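Local coordinates for response regulator (Caulobacter vibrioides, PDB 3N0R), which probably relieves the anti-sigma block on the general stress response, through a sigma-factor-like domain joined to a phosphorylatable receiver domain, at residues Y33-R39 with P243-G249; R26-L31 with P72-L76; Y51-A55 with F80-W84; R39-Q45 with R251-F256. The protein carries 1 engineered substitution. One frame throughout, in Å; residues are numbered along the deposited sequence.

Contact 1. Residues Y33-R39 with P243-G249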
loop_
_atom_site.group_PDB
_atom_site.type_symbol
_atom_site.label_atom_id
_atom_site.label_comp_id
_atom_site.label_asym_id
_atom_site.label_seq_id
_atom_site.Cartn_x
_atom_site.Cartn_y
_atom_site.Cartn_z
ATOM N N TYR A 33 8.564 3.014 -4.556
ATOM C CA TYR A 33 8.081 2.221 -3.437
ATOM C C TYR A 33 7.563 3.046 -2.269
ATOM O O TYR A 33 6.610 2.646 -1.593
ATOM C CB TYR A 33 9.113 1.166 -3.037
ATOM C CG TYR A 33 9.455 0.341 -4.248
ATOM C CD1 TYR A 33 8.549 -0.576 -4.755
ATOM C CD2 TYR A 33 10.645 0.543 -4.937
ATOM C CE1 TYR A 33 8.842 -1.321 -5.887
ATOM C CE2 TYR A 33 10.947 -0.183 -6.067
ATOM C CZ TYR A 33 10.040 -1.115 -6.541
ATOM O OH TYR A 33 10.335 -1.845 -7.673
ATOM N N ILE A 34 8.140 4.225 -2.051
ATOM C CA ILE A 34 7.552 5.105 -1.051
ATOM C C ILE A 34 6.203 5.658 -1.537
ATOM O O ILE A 34 5.321 5.883 -0.729
ATOM C CB ILE A 34 8.507 6.200 -0.522
ATOM C CG1 ILE A 34 7.934 6.803 0.764
ATOM C CG2 ILE A 34 8.797 7.259 -1.580
ATOM C CD1 ILE A 34 8.904 7.686 1.510
ATOM N N ARG A 35 6.013 5.804 -2.853
ATOM C CA ARG A 35 4.665 6.085 -3.359
ATOM C C ARG A 35 3.706 4.942 -3.026
ATOM O O ARG A 35 2.586 5.192 -2.607
ATOM C CB ARG A 35 4.648 6.385 -4.863
ATOM C CG ARG A 35 5.403 7.652 -5.251
ATOM C CD ARG A 35 5.258 7.986 -6.746
ATOM N NE ARG A 35 6.192 9.061 -7.084
ATOM C CZ ARG A 35 7.349 8.910 -7.718
ATOM N NH1 ARG A 35 7.721 7.731 -8.204
ATOM N NH2 ARG A 35 8.140 9.962 -7.882
ATOM N N ARG A 36 4.144 3.693 -3.183
ATOM C CA ARG A 36 3.306 2.559 -2.818
ATOM C C ARG A 36 2.881 2.648 -1.350
ATOM O O ARG A 36 1.700 2.491 -1.005
ATOM C CB ARG A 36 4.024 1.237 -3.090
ATOM C CG ARG A 36 3.227 0.016 -2.643
ATOM C CD ARG A 36 3.970 -1.263 -2.935
ATOM N NE ARG A 36 5.234 -1.313 -2.210
ATOM C CZ ARG A 36 6.242 -2.107 -2.545
ATOM N NH1 ARG A 36 6.126 -2.909 -3.595
ATOM N NH2 ARG A 36 7.365 -2.082 -1.839
ATOM N N TYR A 37 3.854 2.902 -0.482
ATOM C CA TYR A 37 3.583 3.066 0.942
ATOM C C TYR A 37 2.573 4.183 1.193
ATOM O O TYR A 37 1.591 3.998 1.919
ATOM C CB TYR A 37 4.901 3.370 1.666
ATOM C CG TYR A 37 4.782 3.736 3.133
ATOM C CD1 TYR A 37 4.405 2.795 4.087
ATOM C CD2 TYR A 37 5.089 5.016 3.569
ATOM C CE1 TYR A 37 4.335 3.124 5.428
ATOM C CE2 TYR A 37 5.009 5.358 4.913
ATOM C CZ TYR A 37 4.638 4.403 5.837
ATOM O OH TYR A 37 4.565 4.706 7.172
ATOM N N ALA A 38 2.830 5.356 0.619
ATOM C CA ALA A 38 2.016 6.532 0.896
ATOM C C ALA A 38 0.587 6.352 0.394
ATOM O O ALA A 38 -0.363 6.790 1.045
ATOM C CB ALA A 38 2.658 7.776 0.295
ATOM N N ARG A 39 0.438 5.732 -0.772
ATOM C CA ARG A 39 -0.890 5.434 -1.297
ATOM C C ARG A 39 -1.634 4.458 -0.395
ATOM O O ARG A 39 -2.813 4.644 -0.123
ATOM C CB ARG A 39 -0.797 4.838 -2.703
ATOM C CG ARG A 39 -0.292 5.791 -3.759
ATOM C CD ARG A 39 -0.275 5.121 -5.115
ATOM N NE ARG A 39 0.514 5.879 -6.074
ATOM C CZ ARG A 39 0.803 5.460 -7.297
ATOM N NH1 ARG A 39 0.325 4.303 -7.758
ATOM N NH2 ARG A 39 1.585 6.205 -8.060
ATOM N N PRO A 243 5.702 -3.549 -10.431
ATOM C CA PRO A 243 4.920 -2.508 -9.761
ATOM C C PRO A 243 5.450 -1.100 -10.032
ATOM O O PRO A 243 4.679 -0.147 -10.077
ATOM C CB PRO A 243 5.044 -2.876 -8.275
ATOM C CG PRO A 243 6.280 -3.728 -8.182
ATOM C CD PRO A 243 6.328 -4.486 -9.480
ATOM N N GLU A 244 6.755 -0.976 -10.222
ATOM C CA GLU A 244 7.347 0.332 -10.444
ATOM C C GLU A 244 6.719 1.074 -11.639
ATOM O O GLU A 244 6.642 2.300 -11.629
ATOM C CB GLU A 244 8.865 0.222 -10.585
ATOM C CG GLU A 244 9.332 -0.602 -11.783
ATOM C CD GLU A 244 9.343 -2.126 -11.573
ATOM O OE1 GLU A 244 8.771 -2.645 -10.594
ATOM O OE2 GLU A 244 9.957 -2.819 -12.412
ATOM N N ARG A 245 6.240 0.334 -12.639
ATOM C CA ARG A 245 5.623 0.946 -13.821
ATOM C C ARG A 245 4.312 1.645 -13.521
ATOM O O ARG A 245 3.867 2.492 -14.298
ATOM C CB ARG A 245 5.365 -0.101 -14.894
ATOM C CG ARG A 245 6.621 -0.753 -15.369
ATOM C CD ARG A 245 6.319 -1.796 -16.394
ATOM N NE ARG A 245 7.530 -2.518 -16.731
ATOM C CZ ARG A 245 7.610 -3.409 -17.704
ATOM N NH1 ARG A 245 6.541 -3.692 -18.433
ATOM N NH2 ARG A 245 8.761 -4.010 -17.937
ATOM N N LEU A 246 3.697 1.267 -12.405
ATOM C CA LEU A 246 2.429 1.835 -11.960
ATOM C C LEU A 246 2.608 2.750 -10.751
ATOM O O LEU A 246 1.637 3.099 -10.091
ATOM C CB LEU A 246 1.461 0.708 -11.595
ATOM C CG LEU A 246 1.152 -0.281 -12.715
ATOM C CD1 LEU A 246 0.394 -1.495 -12.189
ATOM C CD2 LEU A 246 0.368 0.436 -13.786
ATOM N N LEU A 247 3.856 3.125 -10.462
ATOM C CA LEU A 247 4.209 3.914 -9.283
ATOM C C LEU A 247 5.018 5.143 -9.704
ATOM O O LEU A 247 5.916 5.578 -8.988
ATOM C CB LEU A 247 5.008 3.055 -8.299
ATOM C CG LEU A 247 4.197 1.954 -7.602
ATOM C CD1 LEU A 247 5.116 0.958 -6.909
ATOM C CD2 LEU A 247 3.217 2.555 -6.618
ATOM N N THR A 248 4.692 5.712 -10.866
ATOM C CA THR A 248 5.386 6.900 -11.359
ATOM C C THR A 248 4.883 8.187 -10.718
ATOM O O THR A 248 5.626 9.163 -10.618
ATOM C CB THR A 248 5.229 7.062 -12.889
ATOM O OG1 THR A 248 3.887 7.464 -13.194
ATOM C CG2 THR A 248 5.558 5.759 -13.622
ATOM N N GLY A 249 3.617 8.197 -10.310
ATOM C CA GLY A 249 3.003 9.407 -9.797
ATOM C C GLY A 249 2.652 10.456 -10.844
ATOM O O GLY A 249 2.351 11.593 -10.491
#

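Contact 2. Residues R26-L31 with P72-L76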
loop_
_atom_site.group_PDB
_atom_site.type_symbol
_atom_site.label_atom_id
_atom_site.label_comp_id
_atom_site.label_asym_id
_atom_site.label_seq_id
_atom_site.Cartn_x
_atom_site.Cartn_y
_atom_site.Cartn_z
ATOM N N ARG A 26 20.873 8.585 -4.981
ATOM C CA ARG A 26 20.626 7.835 -3.752
ATOM C C ARG A 26 19.130 7.683 -3.492
ATOM O O ARG A 26 18.694 6.669 -2.945
ATOM C CB ARG A 26 21.343 8.479 -2.554
ATOM C CG ARG A 26 22.863 8.524 -2.740
ATOM C CD ARG A 26 23.632 8.609 -1.434
ATOM N NE ARG A 26 23.186 9.692 -0.566
ATOM C CZ ARG A 26 23.510 10.970 -0.731
ATOM N NH1 ARG A 26 24.272 11.342 -1.750
ATOM N NH2 ARG A 26 23.062 11.878 0.125
ATOM N N LEU A 27 18.351 8.688 -3.890
ATOM C CA LEU A 27 16.901 8.678 -3.667
ATOM C C LEU A 27 16.097 7.929 -4.731
ATOM O O LEU A 27 15.115 7.260 -4.416
ATOM C CB LEU A 27 16.361 10.107 -3.618
ATOM C CG LEU A 27 16.882 11.012 -2.514
ATOM C CD1 LEU A 27 16.323 12.424 -2.661
ATOM C CD2 LEU A 27 16.526 10.424 -1.165
ATOM N N ALA A 28 16.498 8.070 -5.991
ATOM C CA ALA A 28 15.637 7.703 -7.119
ATOM C C ALA A 28 15.088 6.270 -7.092
ATOM O O ALA A 28 13.896 6.059 -7.345
ATOM C CB ALA A 28 16.336 7.993 -8.446
ATOM N N PRO A 29 15.944 5.276 -6.799
ATOM C CA PRO A 29 15.443 3.899 -6.858
ATOM C C PRO A 29 14.335 3.623 -5.839
ATOM O O PRO A 29 13.576 2.668 -6.018
ATOM C CB PRO A 29 16.679 3.054 -6.531
ATOM C CG PRO A 29 17.844 3.935 -6.819
ATOM C CD PRO A 29 17.391 5.332 -6.526
ATOM N N HIS A 30 14.230 4.444 -4.797
ATOM C CA HIS A 30 13.296 4.188 -3.702
ATOM C C HIS A 30 11.985 4.940 -3.848
ATOM O O HIS A 30 11.024 4.658 -3.128
ATOM C CB HIS A 30 13.982 4.515 -2.371
ATOM C CG HIS A 30 15.302 3.835 -2.232
ATOM N ND1 HIS A 30 15.420 2.464 -2.239
ATOM C CD2 HIS A 30 16.561 4.326 -2.153
ATOM C CE1 HIS A 30 16.698 2.137 -2.159
ATOM N NE2 HIS A 30 17.410 3.247 -2.106
ATOM N N LEU A 31 11.937 5.890 -4.780
ATOM C CA LEU A 31 10.745 6.720 -4.936
ATOM C C LEU A 31 9.470 5.959 -5.314
ATOM O O LEU A 31 8.433 6.192 -4.710
ATOM C CB LEU A 31 10.995 7.901 -5.875
ATOM C CG LEU A 31 11.927 8.969 -5.287
ATOM C CD1 LEU A 31 12.419 9.902 -6.383
ATOM C CD2 LEU A 31 11.288 9.757 -4.148
ATOM N N PRO A 72 20.098 5.246 2.488
ATOM C CA PRO A 72 19.234 6.248 1.857
ATOM C C PRO A 72 17.751 5.872 1.898
ATOM O O PRO A 72 16.922 6.765 2.062
ATOM C CB PRO A 72 19.760 6.296 0.419
ATOM C CG PRO A 72 21.209 5.933 0.553
ATOM C CD PRO A 72 21.258 4.899 1.645
ATOM N N ARG A 73 17.405 4.592 1.765
ATOM C CA ARG A 73 15.996 4.212 1.791
ATOM C C ARG A 73 15.371 4.536 3.150
ATOM O O ARG A 73 14.320 5.174 3.224
ATOM C CB ARG A 73 15.785 2.734 1.440
ATOM C CG ARG A 73 14.318 2.414 1.163
ATOM C CD ARG A 73 13.993 0.922 1.159
ATOM N NE ARG A 73 12.593 0.730 0.785
ATOM C CZ ARG A 73 11.834 -0.297 1.156
ATOM N NH1 ARG A 73 12.329 -1.260 1.923
ATOM N NH2 ARG A 73 10.571 -0.356 0.755
ATOM N N VAL A 74 16.019 4.103 4.225
ATOM C CA VAL A 74 15.514 4.387 5.562
ATOM C C VAL A 74 15.467 5.903 5.797
ATOM O O VAL A 74 14.487 6.434 6.329
ATOM C CB VAL A 74 16.340 3.674 6.642
ATOM C CG1 VAL A 74 15.938 4.139 8.027
ATOM C CG2 VAL A 74 16.184 2.162 6.502
ATOM N N ALA A 75 16.533 6.600 5.407
ATOM C CA ALA A 75 16.604 8.047 5.595
ATOM C C ALA A 75 15.485 8.784 4.865
ATOM O O ALA A 75 14.945 9.763 5.376
ATOM C CB ALA A 75 17.958 8.580 5.163
ATOM N N LEU A 76 15.148 8.328 3.662
ATOM C CA LEU A 76 14.072 8.943 2.888
ATOM C C LEU A 76 12.737 8.776 3.613
ATOM O O LEU A 76 11.957 9.721 3.714
ATOM C CB LEU A 76 13.995 8.301 1.503
ATOM C CG LEU A 76 12.780 8.670 0.643
ATOM C CD1 LEU A 76 12.686 10.169 0.414
ATOM C CD2 LEU A 76 12.817 7.913 -0.684
HETATM O O HOH W 1 11.426 2.621 -1.180
#

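Contact 3. Residues Y51-A55 with F80-W84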
loop_
_atom_site.group_PDB
_atom_site.type_symbol
_atom_site.label_atom_id
_atom_site.label_comp_id
_atom_site.label_asym_id
_atom_site.label_seq_id
_atom_site.Cartn_x
_atom_site.Cartn_y
_atom_site.Cartn_z
ATOM N N TYR A 51 2.317 13.689 -1.379
ATOM C CA TYR A 51 3.136 13.755 -0.176
ATOM C C TYR A 51 4.582 13.362 -0.504
ATOM O O TYR A 51 5.536 13.959 0.017
ATOM C CB TYR A 51 2.563 12.858 0.927
ATOM C CG TYR A 51 1.264 13.333 1.552
ATOM C CD1 TYR A 51 0.627 14.501 1.133
ATOM C CD2 TYR A 51 0.680 12.605 2.580
ATOM C CE1 TYR A 51 -0.555 14.919 1.723
ATOM C CE2 TYR A 51 -0.498 13.013 3.165
ATOM C CZ TYR A 51 -1.109 14.174 2.736
ATOM O OH TYR A 51 -2.292 14.582 3.316
ATOM N N VAL A 52 4.746 12.363 -1.370
ATOM C CA VAL A 52 6.079 11.969 -1.785
ATOM C C VAL A 52 6.769 13.083 -2.591
ATOM O O VAL A 52 7.949 13.376 -2.379
ATOM C CB VAL A 52 6.051 10.657 -2.587
ATOM C CG1 VAL A 52 7.410 10.386 -3.229
ATOM C CG2 VAL A 52 5.630 9.510 -1.691
ATOM N N ARG A 53 6.042 13.709 -3.514
ATOM C CA ARG A 53 6.622 14.768 -4.329
ATOM C C ARG A 53 7.134 15.917 -3.456
ATOM O O ARG A 53 8.218 16.459 -3.698
ATOM C CB ARG A 53 5.605 15.272 -5.354
ATOM C CG ARG A 53 6.197 16.216 -6.388
ATOM C CD ARG A 53 5.183 16.560 -7.467
ATOM N NE ARG A 53 4.019 17.266 -6.934
ATOM C CZ ARG A 53 3.969 18.582 -6.745
ATOM N NH1 ARG A 53 5.020 19.337 -7.034
ATOM N NH2 ARG A 53 2.867 19.146 -6.264
ATOM N N VAL A 54 6.362 16.285 -2.438
ATOM C CA VAL A 54 6.765 17.349 -1.527
ATOM C C VAL A 54 8.059 16.975 -0.800
ATOM O O VAL A 54 8.977 17.799 -0.687
ATOM C CB VAL A 54 5.651 17.653 -0.515
ATOM C CG1 VAL A 54 6.184 18.522 0.632
ATOM C CG2 VAL A 54 4.461 18.320 -1.225
ATOM N N ALA A 55 8.148 15.736 -0.307
ATOM C CA ALA A 55 9.366 15.296 0.378
ATOM C C ALA A 55 10.576 15.327 -0.568
ATOM O O ALA A 55 11.668 15.775 -0.189
ATOM C CB ALA A 55 9.174 13.900 0.953
ATOM N N PHE A 80 10.147 11.608 5.127
ATOM C CA PHE A 80 8.718 11.586 4.828
ATOM C C PHE A 80 7.895 11.650 6.121
ATOM O O PHE A 80 6.927 12.398 6.220
ATOM C CB PHE A 80 8.389 10.315 4.047
ATOM C CG PHE A 80 6.948 10.211 3.628
ATOM C CD1 PHE A 80 5.999 9.679 4.494
ATOM C CD2 PHE A 80 6.533 10.653 2.377
ATOM C CE1 PHE A 80 4.673 9.578 4.116
ATOM C CE2 PHE A 80 5.205 10.543 1.985
ATOM C CZ PHE A 80 4.272 10.024 2.853
ATOM N N HIS A 81 8.306 10.876 7.124
ATOM C CA HIS A 81 7.614 10.873 8.408
ATOM C C HIS A 81 7.745 12.185 9.175
ATOM O O HIS A 81 6.805 12.611 9.843
ATOM C CB HIS A 81 8.094 9.696 9.251
ATOM C CG HIS A 81 7.383 8.423 8.942
ATOM N ND1 HIS A 81 6.576 7.803 9.869
ATOM C CD2 HIS A 81 7.313 7.672 7.815
ATOM C CE1 HIS A 81 6.042 6.720 9.336
ATOM N NE2 HIS A 81 6.454 6.623 8.084
ATOM N N ALA A 82 8.910 12.821 9.103
ATOM C CA ALA A 82 9.098 14.131 9.737
ATOM C C ALA A 82 8.147 15.171 9.140
ATOM O O ALA A 82 7.562 15.988 9.860
ATOM C CB ALA A 82 10.553 14.595 9.593
ATOM N N ILE A 83 8.001 15.144 7.817
ATOM C CA ILE A 83 7.148 16.108 7.139
ATOM C C ILE A 83 5.667 15.847 7.407
ATOM O O ILE A 83 4.935 16.779 7.735
ATOM C CB ILE A 83 7.412 16.136 5.617
ATOM C CG1 ILE A 83 8.839 16.623 5.340
ATOM C CG2 ILE A 83 6.400 17.019 4.911
ATOM C CD1 ILE A 83 9.300 16.429 3.895
ATOM N N TRP A 84 5.239 14.587 7.289
ATOM C CA TRP A 84 3.812 14.273 7.218
ATOM C C TRP A 84 3.196 13.606 8.439
ATOM O O TRP A 84 1.986 13.721 8.638
ATOM C CB TRP A 84 3.513 13.413 5.975
ATOM C CG TRP A 84 3.815 14.113 4.689
ATOM C CD1 TRP A 84 4.854 13.863 3.833
ATOM C CD2 TRP A 84 3.080 15.202 4.127
ATOM N NE1 TRP A 84 4.808 14.742 2.776
ATOM C CE2 TRP A 84 3.727 15.576 2.935
ATOM C CE3 TRP A 84 1.937 15.902 4.526
ATOM C CZ2 TRP A 84 3.261 16.619 2.130
ATOM C CZ3 TRP A 84 1.479 16.941 3.731
ATOM C CH2 TRP A 84 2.139 17.290 2.548
#

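Contact 4. Residues R39-Q45 with R251-F256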
loop_
_atom_site.group_PDB
_atom_site.type_symbol
_atom_site.label_atom_id
_atom_site.label_comp_id
_atom_site.label_asym_id
_atom_site.label_seq_id
_atom_site.Cartn_x
_atom_site.Cartn_y
_atom_site.Cartn_z
ATOM N N ARG A 39 0.438 5.732 -0.772
ATOM C CA ARG A 39 -0.890 5.434 -1.297
ATOM C C ARG A 39 -1.634 4.458 -0.395
ATOM O O ARG A 39 -2.813 4.644 -0.123
ATOM C CB ARG A 39 -0.797 4.838 -2.703
ATOM C CG ARG A 39 -0.292 5.791 -3.759
ATOM C CD ARG A 39 -0.275 5.121 -5.115
ATOM N NE ARG A 39 0.514 5.879 -6.074
ATOM C CZ ARG A 39 0.803 5.460 -7.297
ATOM N NH1 ARG A 39 0.325 4.303 -7.758
ATOM N NH2 ARG A 39 1.585 6.205 -8.060
ATOM N N ALA A 40 -0.960 3.395 0.050
ATOM C CA ALA A 40 -1.607 2.409 0.910
ATOM C C ALA A 40 -1.976 2.990 2.269
ATOM O O ALA A 40 -3.001 2.622 2.846
ATOM C CB ALA A 40 -0.724 1.176 1.076
ATOM N N LEU A 41 -1.123 3.868 2.789
ATOM C CA LEU A 41 -1.339 4.450 4.102
ATOM C C LEU A 41 -2.475 5.485 4.088
ATOM O O LEU A 41 -3.265 5.564 5.031
ATOM C CB LEU A 41 -0.034 5.087 4.583
ATOM C CG LEU A 41 -0.063 5.665 5.999
ATOM C CD1 LEU A 41 -0.117 4.558 7.049
ATOM C CD2 LEU A 41 1.158 6.550 6.217
ATOM N N THR A 42 -2.558 6.274 3.018
ATOM C CA THR A 42 -3.551 7.346 2.924
ATOM C C THR A 42 -4.849 6.911 2.239
ATOM O O THR A 42 -5.877 7.586 2.371
ATOM C CB THR A 42 -3.015 8.583 2.165
ATOM O OG1 THR A 42 -2.778 8.240 0.795
ATOM C CG2 THR A 42 -1.756 9.145 2.822
ATOM N N GLY A 43 -4.795 5.805 1.499
ATOM C CA GLY A 43 -5.954 5.297 0.791
ATOM C C GLY A 43 -6.310 6.070 -0.463
ATOM O O GLY A 43 -7.381 5.887 -1.007
ATOM N N ASP A 44 -5.400 6.905 -0.950
ATOM C CA ASP A 44 -5.692 7.746 -2.105
ATOM C C ASP A 44 -4.456 7.937 -2.957
ATOM O O ASP A 44 -3.407 8.326 -2.450
ATOM C CB ASP A 44 -6.232 9.108 -1.663
ATOM C CG ASP A 44 -6.625 9.984 -2.838
ATOM O OD1 ASP A 44 -7.603 9.647 -3.539
ATOM O OD2 ASP A 44 -5.958 11.011 -3.075
ATOM N N GLN A 45 -4.570 7.646 -4.247
ATOM C CA GLN A 45 -3.405 7.743 -5.117
ATOM C C GLN A 45 -2.838 9.158 -5.173
ATOM O O GLN A 45 -1.637 9.357 -4.973
ATOM C CB GLN A 45 -3.713 7.260 -6.538
ATOM C CG GLN A 45 -2.441 7.183 -7.382
ATOM C CD GLN A 45 -2.600 7.662 -8.812
ATOM O OE1 GLN A 45 -3.703 7.688 -9.370
ATOM N NE2 GLN A 45 -1.477 8.017 -9.432
ATOM N N ARG A 251 0.431 9.854 -13.647
ATOM C CA ARG A 251 -0.858 9.618 -14.285
ATOM C C ARG A 251 -1.716 8.760 -13.366
ATOM O O ARG A 251 -1.235 8.270 -12.346
ATOM C CB ARG A 251 -0.677 8.946 -15.650
ATOM C CG ARG A 251 0.069 7.621 -15.613
ATOM C CD ARG A 251 0.495 7.230 -17.022
ATOM N NE ARG A 251 1.603 6.281 -17.019
ATOM C CZ ARG A 251 2.862 6.603 -16.737
ATOM N NH1 ARG A 251 3.178 7.853 -16.426
ATOM N NH2 ARG A 251 3.805 5.673 -16.760
ATOM N N PRO A 252 -3.006 8.604 -13.706
ATOM C CA PRO A 252 -3.855 7.745 -12.874
ATOM C C PRO A 252 -3.272 6.337 -12.774
ATOM O O PRO A 252 -2.946 5.730 -13.795
ATOM C CB PRO A 252 -5.182 7.734 -13.634
ATOM C CG PRO A 252 -5.211 9.055 -14.317
ATOM C CD PRO A 252 -3.788 9.338 -14.717
ATOM N N GLU A 253 -3.145 5.841 -11.547
ATOM C CA GLU A 253 -2.497 4.566 -11.264
ATOM C C GLU A 253 -3.198 3.928 -10.067
ATOM O O GLU A 253 -3.944 4.601 -9.360
ATOM C CB GLU A 253 -1.008 4.790 -10.948
ATOM C CG GLU A 253 -0.165 5.177 -12.174
ATOM C CD GLU A 253 1.242 5.674 -11.837
ATOM O OE1 GLU A 253 1.434 6.322 -10.786
ATOM O OE2 GLU A 253 2.166 5.436 -12.651
ATOM N N PRO A 254 -2.944 2.634 -9.819
ATOM C CA PRO A 254 -3.594 1.960 -8.686
ATOM C C PRO A 254 -3.248 2.553 -7.327
ATOM O O PRO A 254 -2.138 3.024 -7.103
ATOM C CB PRO A 254 -3.027 0.538 -8.755
ATOM C CG PRO A 254 -2.686 0.343 -10.178
ATOM C CD PRO A 254 -2.181 1.681 -10.646
ATOM N N THR A 255 -4.194 2.459 -6.401
ATOM C CA THR A 255 -3.944 2.816 -5.018
ATOM C C THR A 255 -3.333 1.652 -4.252
ATOM O O THR A 255 -2.450 1.855 -3.416
ATOM C CB THR A 255 -5.243 3.270 -4.350
ATOM O OG1 THR A 255 -5.738 4.414 -5.053
ATOM C CG2 THR A 255 -5.035 3.644 -2.882
ATOM N N PHE A 256 -3.802 0.440 -4.552
ATOM C CA PHE A 256 -3.348 -0.780 -3.889
ATOM C C PHE A 256 -2.773 -1.727 -4.930
ATOM O O PHE A 256 -3.391 -1.976 -5.963
ATOM C CB PHE A 256 -4.497 -1.461 -3.126
ATOM C CG PHE A 256 -5.248 -0.537 -2.198
ATOM C CD1 PHE A 256 -4.660 -0.063 -1.030
ATOM C CD2 PHE A 256 -6.547 -0.141 -2.498
ATOM C CE1 PHE A 256 -5.356 0.802 -0.184
ATOM C CE2 PHE A 256 -7.248 0.712 -1.655
ATOM C CZ PHE A 256 -6.648 1.187 -0.504
HETATM O O HOH W 2 -7.171 6.656 -5.115
#

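Contact 1. Residues Y33-R39 with P243-G249
Arg35 reaches from helix 31-42 onto the loop carrying Leu247 and Thr248, its chain extended from CG to NE. At the root, Arg35 CB lies near Leu247 CD2 (4.4 Å). Farther out, Arg35 CD passes 3.4 Å from Leu247 O. Thr248 O sits over one face of the guanidinium, 3.4 Å from Arg35 CZ. At the tip, Arg35 NH1 donates to Leu247 O (2.9 Å, N-H...O 147°), which accepts in its carbonyl plane. One turn on, Arg39 NH1 makes a similar bond to Leu246 O at 2.9 Å, while NH2 of Arg39 is salt-bridged to Glu253. Leu247 CD2 lies over one face of the Arg39 guanidinium and 3.7 Å from Arg36 N. Nearer the start of the helix segment, the Tyr33 ring presents its edge to Pro243 CG, 4.2 Å from Tyr33 CE1. Bonds from two arginines to successive loop carbonyls thus belong to the polar part of a domain-domain interface, in which a sigma-like helix docks on the link between the fourth and fifth strands of a receiver fold.

Contact 2. Residues R26-L31 with P72-L76
His30 and Arg73 meet with the imidazole laid flat against an aliphatic stem. In the conformer given, Arg73 CB stands over the centre of the His30 ring, 3.7 Å from the centroid and 8° off its normal, a well-centred CH-pi contact. CG of Arg73 follows over the same ring, nearest to His30 ND1 at 3.6 Å. Because CG of Arg73 lies anti to its backbone N (chi1 -167°) and the chain stays extended to NE, the stem runs across the imidazole and carries the charged end past it; the guanidinium plane is turned 34° from the ring. That end is held elsewhere, by a salt bridge from NH2 to Glu126 and a cation-pi contact with Phe128. In this same conformer, NE of Arg73 donates to a water, 3.0 Å away, that in turn donates to His30 O (2.8 Å), so solvent bridges the segments. Nearby, Arg26 and Pro72 cross at about a right angle, with Arg26 CB 4.0 Å from Pro72 CB. Deeper in, Leu76 divides its methyls: Leu76 CD1 meets Leu27 CD2 at 4.2 Å, and Leu76 CD2 reaches both His30 CB (4.0 Å) and Leu31 CD2. Leu27 and Leu31 also pack on Leu56 of helix 45-60, which makes this one corner of the all-helical sigma2-like domain, where the turn between its first two helices seats against the N-terminal end of helix 72-84.

Contact 3. Residues Y51-A55 with F80-W84
Tyr51 and Trp84 stack face to face where two helices of the sigma2-like bundle cross steeply, the axes of 51-55 and 80-84 lying 10.0 Å apart at 108°. The tyrosine ring and the six-membered ring of the indole have centroids separated by 3.8 Å and planes tilted by only 12°. With Tyr51 CG anti to the carbonyl carbon, the phenol is aimed along the indole, and chi2 of 1° turns its face to it. Tyr51 CB lies over the five-membered ring of Trp84, 3.6 Å from its centroid, as a CH-pi contact, and the phenol continues over the six-membered ring. The opposite indole face is met by CG2 of the adjacent Ile83, so the indole is sandwiched. Val54 meets the indole edge, its CB near the ring plane and 3.7 Å from Trp84 CZ2. Phe80 takes a different first torsion, CG anti to the backbone N, and its ring comes to the edge of the tyrosine ring, with Phe80 CE2 3.7 Å from Tyr51 CB. Ile83 sends CD1 to Ala55 CA, also at 3.7 Å. Val52 and Phe80 meet at about a right angle, and both also pack on Ile34 of helix 31-42. Trp84 NE1 donates at 3.0 Å to Tyr51 O, a bent bond; this carbonyl oxygen also accepts the helical N-H of Ala55, and the two donors arrive from opposite faces of the carbonyl plane.

Contact 4. Residues R39-Q45 with R251-F256
Gln45 grips the backbone of Arg251-Glu253 with both ends of its amide, at an interface between the sigma-like domain and the segment leading into the last strand of the receiver fold. Gln45 OE1 accepts from Glu253 N (2.9 Å, 162°), the donor lying above the amide plane rather than on a lone pair. Gln45 NE2 donates to Arg251 O at 2.9 Å, and a second bond to Asp49 also engages this nitrogen. CG of Gln45 is anti to the backbone N (chi1 -172°), and a bend at chi2 sets the amide against the loop backbone. Arg39 adds a salt bridge from NH2 to Glu253 OE1 (2.7 Å, 140°), on the anti side but tilted out of the carboxylate plane; Glu253 OE1 also accepts Gly249 N, and Glu253 OE2 is bonded to Thr248 OG1. Besides Leu246 O, NH1 of Arg39 reaches Pro254 O at 2.9 Å, and NE is salt-bridged to Asp49. Gly43, with positive phi, ends helix 31-42, and Asp44 N-caps the next one. A water accepts from Gln45 N at 2.9 Å and is hydrogen-bonded to Thr255 OG1 at 2.7 Å. Thr255 CG2, anti to the backbone N, lies 3.7 Å from Gly43 C.

Contact 2 opens first, at residues 26-31, and closes at 72-76, joining the first turn of the sigma-like domain to helix 72-84. Before it closes, contacts 1 and 4 open on helix 31-42 and contact 3 opens at 51-55, so contact 2 crosses all three. Contact 3 closes at 80-84 and therefore lies wholly within the long loops of contacts 1 and 4, which return only in the receiver domain, at 243-249 and 251-256. Those two cross and share Arg39. Contacts 2 and 3 hold the helical domain together; contacts 1 and 4 dock it on the receiver. Ile34 links the two groups, touching Leu76 and Phe80.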